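PDB 6TFX: ABC transporter substrate-binding protein from Rhizobium radiobacter, which binds the mannityl-opine mannopinic acid as the periplasmic solute-binding component of an ABC import system. Local coordinates for residues 42-47 and 487-492. Residues are numbered along the deposited sequence; the frame is centred on the assembly and turned at random.
Sequences FAPGSA and TEQTYF
T487 OG1 is gripped twice by Q489, a residue that also lies against P44: the backbone N of Q489 donates to OG1 at 2.9 Å, which makes an ST turn, and Q489 NE2 reaches the same oxygen at 2.8 Å. The second bond is bent, 137° at the hydrogen, with OG1 tilted 29° out of the amide plane. In Q489, CG lies beside the backbone N, the chain runs on extended, and the twist of the amide turns NE2 to OG1. Held in this way, Q489 NE2 lies 3.9 Å from P44 CG; the two side chains cross at about a right angle. The methyl of T487 adds a looser touch, CG2 lying 4.5 Å from P44 CB. The contact is thus small and made by van der Waals packing, one turn against another: P44 sits in the type II turn A43 to S46, with G45 at the positive phi its third position favours, while T487 opens a type I turn ending at T490. It joins the loop between strands 40-41 and 53-54 to the C-terminal tail of this family 5 solute-binding protein, away from the opine pocket. G45 is also tied by backbone bonds to K477 and G478, and P44 rests on E53. At the base of the tail's turn, T487 N donates to T490 OG1 at 2.9 Å, nearly straight at 166°.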
# COMPACT_ATOMS: atom_id res chain seq x y z
N PHE A 42 -1.94 8.83 11.82
CA PHE A 42 -0.68 9.47 11.44
C PHE A 42 -1.01 10.98 11.37
O PHE A 42 -2.14 11.37 11.04
CB PHE A 42 -0.33 9.03 10.01
CG PHE A 42 0.27 7.65 10.01
CD1 PHE A 42 -0.55 6.52 10.00
CD2 PHE A 42 1.64 7.47 9.95
CE1 PHE A 42 0.01 5.23 10.02
CE2 PHE A 42 2.20 6.19 9.95
CZ PHE A 42 1.38 5.08 10.02
N ALA A 43 -0.03 11.84 11.67
CA ALA A 43 -0.28 13.27 11.51
C ALA A 43 -0.54 13.52 10.03
O ALA A 43 0.18 12.97 9.18
CB ALA A 43 0.96 14.06 11.92
N PRO A 44 -1.53 14.37 9.69
CA PRO A 44 -1.75 14.70 8.27
C PRO A 44 -0.44 15.18 7.63
O PRO A 44 0.26 16.05 8.19
CB PRO A 44 -2.80 15.80 8.33
CG PRO A 44 -3.59 15.49 9.61
CD PRO A 44 -2.50 15.06 10.57
N GLY A 45 -0.11 14.58 6.50
CA GLY A 45 1.12 14.89 5.78
C GLY A 45 2.34 14.08 6.18
O GLY A 45 3.42 14.28 5.63
N SER A 46 2.18 13.14 7.13
CA SER A 46 3.26 12.24 7.53
C SER A 46 2.89 10.78 7.30
O SER A 46 1.73 10.38 7.52
CB SER A 46 3.61 12.42 9.00
OG SER A 46 4.68 11.55 9.37
N ALA A 47 3.89 9.97 6.87
CA ALA A 47 3.73 8.53 6.73
C ALA A 47 4.58 7.86 7.81
O ALA A 47 4.79 6.65 7.76
CB ALA A 47 4.20 8.05 5.36
N THR A 487 -8.34 16.59 3.77
CA THR A 487 -8.93 16.63 5.10
C THR A 487 -9.88 17.82 5.20
O THR A 487 -10.13 18.54 4.21
CB THR A 487 -7.83 16.78 6.19
OG1 THR A 487 -7.32 18.10 6.14
CG2 THR A 487 -6.69 15.74 6.08
N GLU A 488 -10.36 18.08 6.43
CA GLU A 488 -11.21 19.25 6.69
C GLU A 488 -10.39 20.56 6.53
O GLU A 488 -10.96 21.65 6.48
CB GLU A 488 -11.85 19.16 8.10
CG GLU A 488 -10.94 19.48 9.28
CD GLU A 488 -9.92 18.44 9.67
OE1 GLU A 488 -9.84 17.38 9.00
OE2 GLU A 488 -9.20 18.67 10.66
N GLN A 489 -9.04 20.46 6.50
CA GLN A 489 -8.15 21.63 6.40
C GLN A 489 -7.87 22.04 4.94
O GLN A 489 -7.42 23.15 4.71
CB GLN A 489 -6.79 21.33 7.08
CG GLN A 489 -6.83 20.73 8.49
CD GLN A 489 -5.61 19.84 8.73
OE1 GLN A 489 -4.59 20.31 9.24
NE2 GLN A 489 -5.68 18.54 8.37
N THR A 490 -8.05 21.12 3.99
CA THR A 490 -7.76 21.39 2.57
C THR A 490 -8.59 22.58 2.07
O THR A 490 -9.79 22.66 2.33
CB THR A 490 -8.06 20.16 1.74
OG1 THR A 490 -7.48 19.03 2.41
CG2 THR A 490 -7.50 20.27 0.31
N TYR A 491 -7.95 23.48 1.33
CA TYR A 491 -8.66 24.68 0.90
C TYR A 491 -8.14 25.22 -0.44
O TYR A 491 -7.04 24.87 -0.85
CB TYR A 491 -8.48 25.76 2.00
CG TYR A 491 -7.05 26.24 2.14
CD1 TYR A 491 -6.13 25.53 2.92
CD2 TYR A 491 -6.59 27.36 1.46
CE1 TYR A 491 -4.80 25.92 3.00
CE2 TYR A 491 -5.25 27.77 1.55
CZ TYR A 491 -4.36 27.04 2.32
OH TYR A 491 -3.03 27.40 2.43
N PHE A 492 -8.89 26.16 -1.04
CA PHE A 492 -8.49 26.88 -2.24
C PHE A 492 -8.23 28.35 -1.86
O PHE A 492 -8.89 28.90 -0.98
CB PHE A 492 -9.58 26.82 -3.32
CG PHE A 492 -9.61 25.49 -4.03
CD1 PHE A 492 -8.64 25.18 -4.98
CD2 PHE A 492 -10.60 24.56 -3.75
CE1 PHE A 492 -8.66 23.94 -5.63
CE2 PHE A 492 -10.63 23.33 -4.43
CZ PHE A 492 -9.66 23.03 -5.36